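Local coordinates for thiamin pyrophosphokinase family protein (Enterococcus faecalis, PDB 3MEL), which probably transfers pyrophosphate from ATP to thiamine, making thiamine diphosphate, which it binds together with magnesium, at residues A[84-98]-A[120-132]. Sequence-based numbering, arbitrary orientation.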
ATOM      1  N   LEU A  84     -13.426 -13.056  -4.729  1.00 29.69           N
ATOM      2  CA  LEU A  84     -14.018 -12.740  -3.429  1.00 27.60           C
ATOM      3  C   LEU A  84     -15.541 -12.797  -3.446  1.00 31.01           C
ATOM      4  O   LEU A  84     -16.141 -13.399  -2.565  1.00 35.21           O
ATOM      5  CB  LEU A  84     -13.540 -11.390  -2.895  1.00 31.86           C
ATOM      6  CG  LEU A  84     -14.118 -10.883  -1.554  1.00 33.36           C
ATOM      7  CD1 LEU A  84     -13.874 -11.839  -0.343  1.00 24.08           C
ATOM      8  CD2 LEU A  84     -13.581  -9.483  -1.279  1.00 27.41           C
ATOM      9  N   GLN A  85     -16.167 -12.184  -4.442  1.00 30.36           N
ATOM     10  CA  GLN A  85     -17.620 -12.208  -4.549  1.00 30.35           C
ATOM     11  C   GLN A  85     -18.172 -13.634  -4.733  1.00 33.01           C
ATOM     12  O   GLN A  85     -19.163 -14.010  -4.104  1.00 33.38           O
ATOM     13  CB  GLN A  85     -18.091 -11.289  -5.685  1.00 31.89           C
ATOM     14  CG  GLN A  85     -19.589 -10.928  -5.620  1.00 36.18           C
ATOM     15  CD  GLN A  85     -19.939  -9.735  -6.480  1.00 38.25           C
ATOM     16  OE1 GLN A  85     -19.064  -9.151  -7.127  1.00 36.72           O
ATOM     17  NE2 GLN A  85     -21.220  -9.358  -6.491  1.00 39.33           N
ATOM     18  N   GLU A  86     -17.532 -14.419  -5.593  1.00 31.62           N
ATOM     19  CA  GLU A  86     -17.961 -15.791  -5.818  1.00 29.85           C
ATOM     20  C   GLU A  86     -17.914 -16.580  -4.517  1.00 31.00           C
ATOM     21  O   GLU A  86     -18.852 -17.306  -4.179  1.00 33.63           O
ATOM     22  CB  GLU A  86     -17.064 -16.486  -6.852  1.00 28.08           C
ATOM     23  CG  GLU A  86     -17.183 -15.990  -8.289  1.00 27.51           C
ATOM     24  CD  GLU A  86     -18.605 -16.053  -8.842  1.00 34.14           C
ATOM     25  OE1 GLU A  86     -19.401 -16.898  -8.381  1.00 35.85           O
ATOM     26  OE2 GLU A  86     -18.933 -15.247  -9.747  1.00 37.47           O
ATOM     27  N   ALA A  87     -16.799 -16.444  -3.803  1.00 30.27           N
ATOM     28  CA  ALA A  87     -16.559 -17.198  -2.580  1.00 27.96           C
ATOM     29  C   ALA A  87     -17.512 -16.760  -1.469  1.00 32.78           C
ATOM     30  O   ALA A  87     -18.017 -17.593  -0.731  1.00 31.29           O
ATOM     31  CB  ALA A  87     -15.118 -17.060  -2.152  1.00 27.88           C
ATOM     32  N   LEU A  88     -17.779 -15.462  -1.355  1.00 31.98           N
ATOM     33  CA  LEU A  88     -18.795 -15.028  -0.414  1.00 30.27           C
ATOM     34  C   LEU A  88     -20.175 -15.485  -0.863  1.00 32.18           C
ATOM     35  O   LEU A  88     -21.085 -15.615  -0.044  1.00 33.69           O
ATOM     36  CB  LEU A  88     -18.785 -13.520  -0.224  1.00 27.57           C
ATOM     37  CG  LEU A  88     -17.867 -12.904   0.821  1.00 30.33           C
ATOM     38  CD1 LEU A  88     -17.801 -11.426   0.553  1.00 33.03           C
ATOM     39  CD2 LEU A  88     -18.348 -13.151   2.225  1.00 27.55           C
ATOM     40  N   GLN A  89     -20.350 -15.725  -2.159  1.00 32.08           N
ATOM     41  CA  GLN A  89     -21.650 -16.197  -2.623  1.00 33.60           C
ATOM     42  C   GLN A  89     -21.917 -17.570  -2.032  1.00 36.04           C
ATOM     43  O   GLN A  89     -23.060 -17.906  -1.739  1.00 37.31           O
ATOM     44  CB  GLN A  89     -21.736 -16.285  -4.139  1.00 30.57           C
ATOM     45  CG  GLN A  89     -23.082 -16.822  -4.585  1.00 38.35           C
ATOM     46  CD  GLN A  89     -23.141 -17.211  -6.055  1.00 40.28           C
ATOM     47  OE1 GLN A  89     -23.205 -16.344  -6.931  1.00 41.70           O
ATOM     48  NE2 GLN A  89     -23.143 -18.521  -6.333  1.00 35.90           N
ATOM     49  N   ARG A  90     -20.843 -18.341  -1.858  1.00 33.11           N
ATOM     50  CA  ARG A  90     -20.910 -19.733  -1.457  1.00 28.83           C
ATOM     51  C   ARG A  90     -20.773 -19.875   0.041  1.00 33.38           C
ATOM     52  O   ARG A  90     -21.173 -20.903   0.590  1.00 36.84           O
ATOM     53  CB  ARG A  90     -19.784 -20.527  -2.126  1.00 28.64           C
ATOM     54  CG  ARG A  90     -20.134 -21.133  -3.468  1.00 26.40           C
ATOM     55  CD  ARG A  90     -18.895 -21.356  -4.329  1.00 25.44           C
ATOM     56  NE  ARG A  90     -19.248 -21.557  -5.731  1.00 27.10           N
ATOM     57  CZ  ARG A  90     -19.511 -20.570  -6.595  1.00 33.43           C
ATOM     58  NH1 ARG A  90     -19.448 -19.296  -6.222  1.00 29.51           N
ATOM     59  NH2 ARG A  90     -19.838 -20.860  -7.845  1.00 33.96           N
ATOM     60  N   PHE A  91     -20.188 -18.864   0.694  1.00 32.15           N
ATOM     61  CA  PHE A  91     -19.940 -18.884   2.144  1.00 27.38           C
ATOM     62  C   PHE A  91     -20.198 -17.520   2.752  1.00 29.76           C
ATOM     63  O   PHE A  91     -19.291 -16.884   3.256  1.00 29.10           O
ATOM     64  CB  PHE A  91     -18.497 -19.285   2.432  1.00 26.70           C
ATOM     65  CG  PHE A  91     -18.167 -20.700   2.035  1.00 30.74           C
ATOM     66  CD1 PHE A  91     -18.030 -21.691   2.997  1.00 29.53           C
ATOM     67  CD2 PHE A  91     -18.009 -21.044   0.702  1.00 28.56           C
ATOM     68  CE1 PHE A  91     -17.734 -22.995   2.630  1.00 30.35           C
ATOM     69  CE2 PHE A  91     -17.710 -22.330   0.337  1.00 28.84           C
ATOM     70  CZ  PHE A  91     -17.571 -23.310   1.299  1.00 28.23           C
ATOM     71  N   PRO A  92     -21.453 -17.068   2.734  1.00 31.58           N
ATOM     72  CA  PRO A  92     -21.660 -15.635   2.961  1.00 30.27           C
ATOM     73  C   PRO A  92     -21.283 -15.145   4.368  1.00 33.50           C
ATOM     74  O   PRO A  92     -21.316 -13.947   4.632  1.00 36.80           O
ATOM     75  CB  PRO A  92     -23.165 -15.443   2.710  1.00 31.38           C
ATOM     76  CG  PRO A  92     -23.672 -16.757   2.189  1.00 30.10           C
ATOM     77  CD  PRO A  92     -22.721 -17.804   2.629  1.00 26.95           C
ATOM     78  N   GLN A  93     -20.939 -16.043   5.274  1.00 34.89           N
ATOM     79  CA  GLN A  93     -20.678 -15.602   6.641  1.00 36.39           C
ATOM     80  C   GLN A  93     -19.270 -15.926   7.062  1.00 33.67           C
ATOM     81  O   GLN A  93     -18.872 -15.657   8.184  1.00 31.67           O
ATOM     82  CB  GLN A  93     -21.656 -16.238   7.619  1.00 38.51           C
ATOM     83  CG  GLN A  93     -23.120 -15.927   7.362  1.00 41.68           C
ATOM     84  CD  GLN A  93     -23.975 -16.494   8.473  1.00 63.63           C
ATOM     85  OE1 GLN A  93     -24.228 -17.708   8.532  1.00 57.16           O
ATOM     86  NE2 GLN A  93     -24.394 -15.627   9.393  1.00 69.82           N
ATOM     87  N   ALA A  94     -18.514 -16.488   6.136  1.00 36.51           N
ATOM     88  CA  ALA A  94     -17.171 -16.954   6.423  1.00 35.14           C
ATOM     89  C   ALA A  94     -16.168 -15.816   6.379  1.00 35.08           C
ATOM     90  O   ALA A  94     -16.337 -14.842   5.635  1.00 30.62           O
ATOM     91  CB  ALA A  94     -16.767 -18.047   5.438  1.00 33.98           C
ATOM     92  N   GLU A  95     -15.115 -15.976   7.173  1.00 32.94           N
ATOM     93  CA  GLU A  95     -14.050 -15.009   7.270  1.00 31.25           C
ATOM     94  C   GLU A  95     -13.017 -15.189   6.169  1.00 33.26           C
ATOM     95  O   GLU A  95     -12.181 -16.082   6.235  1.00 36.03           O
ATOM     96  CB  GLU A  95     -13.379 -15.162   8.617  1.00 33.16           C
ATOM     97  CG  GLU A  95     -12.263 -14.189   8.844  1.00 38.30           C
ATOM     98  CD  GLU A  95     -11.232 -14.747   9.769  1.00 37.99           C
ATOM     99  OE1 GLU A  95     -10.591 -15.752   9.394  1.00 37.37           O
ATOM    100  OE2 GLU A  95     -11.070 -14.182  10.864  1.00 38.86           O
HETATM  101  N   MSE A  96     -13.058 -14.301   5.179  1.00 32.55           N
HETATM  102  CA  MSE A  96     -12.199 -14.376   4.001  1.00 28.76           C
HETATM  103  C   MSE A  96     -10.771 -13.902   4.212  1.00 27.01           C
HETATM  104  O   MSE A  96     -10.513 -12.737   4.476  1.00 29.72           O
HETATM  105  CB  MSE A  96     -12.839 -13.563   2.900  1.00 30.25           C
HETATM  106  CG  MSE A  96     -14.308 -13.864   2.770  1.00 36.77           C
HETATM  107 SE   MSE A  96     -14.601 -15.475   1.695  1.00 57.68          SE
HETATM  108  CE  MSE A  96     -16.424 -15.835   2.248  1.00 34.71           C
ATOM    109  N   THR A  97      -9.835 -14.817   4.064  1.00 26.82           N
ATOM    110  CA  THR A  97      -8.431 -14.504   4.225  1.00 25.50           C
ATOM    111  C   THR A  97      -7.781 -14.504   2.861  1.00 27.93           C
ATOM    112  O   THR A  97      -7.780 -15.514   2.158  1.00 28.81           O
ATOM    113  CB  THR A  97      -7.736 -15.548   5.121  1.00 24.88           C
ATOM    114  OG1 THR A  97      -8.369 -15.569   6.407  1.00 27.65           O
ATOM    115  CG2 THR A  97      -6.264 -15.238   5.277  1.00 21.83           C
ATOM    116  N   ILE A  98      -7.230 -13.366   2.477  1.00 27.21           N
ATOM    117  CA  ILE A  98      -6.609 -13.264   1.171  1.00 27.50           C
ATOM    118  C   ILE A  98      -5.110 -13.202   1.290  1.00 27.18           C
ATOM    119  O   ILE A  98      -4.565 -12.227   1.778  1.00 33.12           O
ATOM    120  CB  ILE A  98      -7.106 -12.035   0.407  1.00 29.18           C
ATOM    121  CG1 ILE A  98      -8.630 -12.072   0.282  1.00 26.65           C
ATOM    122  CG2 ILE A  98      -6.470 -11.973  -0.973  1.00 28.59           C
ATOM    123  CD1 ILE A  98      -9.179 -10.957  -0.605  1.00 24.99           C
ATOM    124  N   ARG A 120     -20.831  -3.973  -2.559  1.00 31.41           N
ATOM    125  CA  ARG A 120     -21.018  -5.431  -2.517  1.00 29.34           C
ATOM    126  C   ARG A 120     -20.153  -6.146  -1.469  1.00 30.40           C
ATOM    127  O   ARG A 120     -20.227  -7.354  -1.347  1.00 35.41           O
ATOM    128  CB  ARG A 120     -20.747  -6.050  -3.893  1.00 28.07           C
ATOM    129  CG  ARG A 120     -19.286  -6.352  -4.140  1.00 29.17           C
ATOM    130  CD  ARG A 120     -18.976  -6.561  -5.616  1.00 29.25           C
ATOM    131  NE  ARG A 120     -17.610  -6.151  -5.942  0.75 30.32           N
ATOM    132  CZ  ARG A 120     -17.099  -6.133  -7.168  1.00 30.60           C
ATOM    133  NH1 ARG A 120     -17.843  -6.498  -8.188  1.00 33.81           N
ATOM    134  NH2 ARG A 120     -15.851  -5.746  -7.375  1.00 29.59           N
ATOM    135  N   PHE A 121     -19.326  -5.411  -0.733  1.00 32.43           N
ATOM    136  CA  PHE A 121     -18.452  -5.994   0.279  1.00 27.94           C
ATOM    137  C   PHE A 121     -18.623  -5.283   1.601  1.00 30.84           C
ATOM    138  O   PHE A 121     -18.220  -5.802   2.638  1.00 31.07           O
ATOM    139  CB  PHE A 121     -16.987  -5.866  -0.115  1.00 29.02           C
ATOM    140  CG  PHE A 121     -16.610  -6.681  -1.291  1.00 30.36           C
ATOM    141  CD1 PHE A 121     -17.115  -7.952  -1.445  1.00 26.77           C
ATOM    142  CD2 PHE A 121     -15.736  -6.183  -2.247  1.00 29.38           C
ATOM    143  CE1 PHE A 121     -16.773  -8.716  -2.530  1.00 28.58           C
ATOM    144  CE2 PHE A 121     -15.380  -6.950  -3.337  1.00 29.25           C
ATOM    145  CZ  PHE A 121     -15.906  -8.226  -3.480  1.00 28.06           C
ATOM    146  N   GLN A 122     -19.167  -4.073   1.560  1.00 29.72           N
ATOM    147  CA  GLN A 122     -19.397  -3.309   2.775  1.00 30.16           C
ATOM    148  C   GLN A 122     -20.047  -4.157   3.901  1.00 32.69           C
ATOM    149  O   GLN A 122     -19.572  -4.178   5.051  1.00 30.74           O
ATOM    150  CB  GLN A 122     -20.250  -2.092   2.452  1.00 28.24           C
ATOM    151  CG  GLN A 122     -19.589  -0.795   2.858  1.00 40.08           C
ATOM    152  CD  GLN A 122     -20.486   0.064   3.730  1.00 53.66           C
ATOM    153  OE1 GLN A 122     -21.717  -0.077   3.702  1.00 54.45           O
ATOM    154  NE2 GLN A 122     -19.877   0.960   4.513  1.00 42.18           N
ATOM    155  N   GLY A 123     -21.117  -4.869   3.551  1.00 28.78           N
ATOM    156  CA  GLY A 123     -21.876  -5.665   4.494  1.00 23.12           C
ATOM    157  C   GLY A 123     -21.071  -6.761   5.152  1.00 27.19           C
ATOM    158  O   GLY A 123     -21.521  -7.375   6.119  1.00 27.31           O
ATOM    159  N   VAL A 124     -19.871  -7.007   4.645  1.00 25.97           N
ATOM    160  CA  VAL A 124     -18.996  -7.995   5.251  1.00 26.72           C
ATOM    161  C   VAL A 124     -17.553  -7.512   5.477  1.00 30.40           C
ATOM    162  O   VAL A 124     -16.619  -8.302   5.326  1.00 34.32           O
ATOM    163  CB  VAL A 124     -18.983  -9.322   4.437  1.00 28.49           C
ATOM    164  CG1 VAL A 124     -20.382  -9.921   4.349  1.00 28.31           C
ATOM    165  CG2 VAL A 124     -18.409  -9.115   3.043  1.00 26.21           C
ATOM    166  N   LEU A 125     -17.357  -6.244   5.851  1.00 26.44           N
ATOM    167  CA  LEU A 125     -15.992  -5.738   6.064  1.00 25.93           C
ATOM    168  C   LEU A 125     -15.305  -6.428   7.224  1.00 29.33           C
ATOM    169  O   LEU A 125     -14.093  -6.630   7.238  1.00 32.24           O
ATOM    170  CB  LEU A 125     -15.981  -4.230   6.299  1.00 28.44           C
ATOM    171  CG  LEU A 125     -16.770  -3.616   7.448  1.00 28.25           C
ATOM    172  CD1 LEU A 125     -15.990  -3.603   8.727  1.00 28.14           C
ATOM    173  CD2 LEU A 125     -17.115  -2.208   7.048  1.00 34.89           C
ATOM    174  N   ARG A 126     -16.108  -6.773   8.215  1.00 32.56           N
ATOM    175  CA  ARG A 126     -15.656  -7.448   9.404  1.00 30.38           C
ATOM    176  C   ARG A 126     -15.176  -8.856   9.042  1.00 30.14           C
ATOM    177  O   ARG A 126     -14.502  -9.514   9.819  1.00 32.52           O
ATOM    178  CB  ARG A 126     -16.832  -7.488  10.373  1.00 33.04           C
ATOM    179  CG  ARG A 126     -16.516  -7.225  11.832  1.00 32.46           C
ATOM    180  CD  ARG A 126     -15.724  -5.965  12.049  1.00 30.79           C
ATOM    181  NE  ARG A 126     -14.297  -6.185  11.841  1.00 35.64           N
ATOM    182  CZ  ARG A 126     -13.542  -7.014  12.558  1.00 36.75           C
ATOM    183  NH1 ARG A 126     -12.251  -7.125  12.279  1.00 36.64           N
ATOM    184  NH2 ARG A 126     -14.066  -7.731  13.548  1.00 33.81           N
ATOM    185  N   GLN A 127     -15.502  -9.302   7.836  1.00 31.45           N
ATOM    186  CA  GLN A 127     -15.192 -10.665   7.399  1.00 33.63           C
ATOM    187  C   GLN A 127     -13.948 -10.788   6.520  1.00 33.98           C
ATOM    188  O   GLN A 127     -13.523 -11.890   6.206  1.00 38.45           O
ATOM    189  CB  GLN A 127     -16.387 -11.262   6.644  1.00 30.73           C
ATOM    190  CG  GLN A 127     -17.611 -11.502   7.507  1.00 27.95           C
ATOM    191  CD  GLN A 127     -18.710 -12.206   6.765  1.00 28.73           C
ATOM    192  OE1 GLN A 127     -18.459 -13.107   5.963  1.00 31.06           O
ATOM    193  NE2 GLN A 127     -19.939 -11.812   7.029  1.00 30.05           N
ATOM    194  N   ILE A 128     -13.370  -9.661   6.125  1.00 30.48           N
ATOM    195  CA  ILE A 128     -12.336  -9.630   5.099  1.00 29.48           C
ATOM    196  C   ILE A 128     -10.969  -9.416   5.750  1.00 31.02           C
ATOM    197  O   ILE A 128     -10.800  -8.497   6.555  1.00 33.58           O
ATOM    198  CB  ILE A 128     -12.700  -8.518   4.023  1.00 32.45           C
ATOM    199  CG1 ILE A 128     -13.922  -8.955   3.204  1.00 28.82           C
ATOM    200  CG2 ILE A 128     -11.533  -8.173   3.103  1.00 23.67           C
ATOM    201  CD1 ILE A 128     -14.751  -7.830   2.662  1.00 28.13           C
ATOM    202  N   ARG A 129     -10.011 -10.286   5.435  1.00 28.52           N
ATOM    203  CA  ARG A 129      -8.644 -10.172   5.957  1.00 29.23           C
ATOM    204  C   ARG A 129      -7.648 -10.347   4.830  1.00 32.10           C
ATOM    205  O   ARG A 129      -7.844 -11.210   3.971  1.00 31.83           O
ATOM    206  CB  ARG A 129      -8.352 -11.261   6.994  1.00 30.91           C
ATOM    207  CG  ARG A 129      -8.355 -10.810   8.431  1.00 41.87           C
ATOM    208  CD  ARG A 129      -9.768 -10.516   8.899  1.00 42.60           C
ATOM    209  NE  ARG A 129     -10.070 -11.108  10.200  1.00 45.92           N
ATOM    210  CZ  ARG A 129     -11.258 -11.007  10.788  1.00 46.12           C
ATOM    211  NH1 ARG A 129     -12.224 -10.321  10.187  1.00 41.43           N
ATOM    212  NH2 ARG A 129     -11.480 -11.579  11.971  1.00 47.36           N
ATOM    213  N   LEU A 130      -6.580  -9.549   4.846  1.00 29.94           N
ATOM    214  CA  LEU A 130      -5.488  -9.670   3.888  1.00 27.96           C
ATOM    215  C   LEU A 130      -4.212  -9.915   4.651  1.00 27.99           C
ATOM    216  O   LEU A 130      -3.948  -9.221   5.621  1.00 30.99           O
ATOM    217  CB  LEU A 130      -5.326  -8.373   3.107  1.00 32.01           C
ATOM    218  CG  LEU A 130      -6.357  -7.972   2.056  1.00 35.31           C
ATOM    219  CD1 LEU A 130      -6.484  -6.475   2.032  1.00 33.74           C
ATOM    220  CD2 LEU A 130      -5.944  -8.485   0.682  1.00 35.28           C
ATOM    221  N   CYS A 131      -3.395 -10.866   4.212  1.00 28.32           N
ATOM    222  CA  CYS A 131      -2.196 -11.201   4.979  1.00 27.43           C
ATOM    223  C   CYS A 131      -0.928 -11.437   4.182  1.00 29.34           C
ATOM    224  O   CYS A 131      -0.941 -11.965   3.082  1.00 36.00           O
ATOM    225  CB  CYS A 131      -2.455 -12.402   5.883  1.00 28.34           C
ATOM    226  SG  CYS A 131      -3.856 -12.171   6.963  1.00 36.00           S
ATOM    227  N   ASP A 132       0.174 -11.049   4.796  1.00 30.99           N
ATOM    228  CA  ASP A 132       1.500 -11.119   4.220  1.00 34.63           C
ATOM    229  C   ASP A 132       2.338 -11.872   5.210  1.00 35.15           C
ATOM    230  O   ASP A 132       1.972 -11.990   6.388  1.00 33.74           O
ATOM    231  CB  ASP A 132       2.115  -9.705   4.146  1.00 35.59           C
ATOM    232  CG  ASP A 132       2.043  -9.090   2.764  1.00 41.21           C
ATOM    233  OD1 ASP A 132       0.937  -8.742   2.294  1.00 41.50           O
ATOM    234  OD2 ASP A 132       3.112  -8.933   2.146  1.00 53.76           O
TER
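L84, on helix 79-90, packs against the ring of F121. Its CB and CG lie on one side of the ring, above and outside the CZ-CE1 rim, and CD2 moves in over the face, offset toward the rim and 3.5 Å from the ring centroid, in a CH-pi contact. CG stands anti to the backbone N (chi1 178°), which sends the isobutyl group from the helix toward the ring; CD1 turns from it toward CB and CG of M96, while CD2 also reaches CD1 of I128. The opposite face of F121 is covered by CG of R120, whose guanidinium forms salt bridges with D77 and E118. One turn along the helix, L88 meets V124 tip to tip, CD1 to CG2 at 3.5 Å. The arrangement exemplifies alpha/beta layering: a helix packs on the face of the parallel strand that follows it. Strand 95-99 lies between strands 3-7 and 128-131 in the parallel part of the large mixed sheet, and L84 and F121 pack on the face carrying I128. R129 gives its N-H to M96 O at 2.7 Å and takes that of I98 on its O; I98 O then receives C131 N. On that same face I98 runs alongside L130, CB to CD2 at 3.7 Å, close to T80, a thiamine diphosphate-binding residue. In the E95-R129 salt bridge, OE2 comes from over the guanidinium face to NH2 at 2.9 Å, the two planes 59° apart.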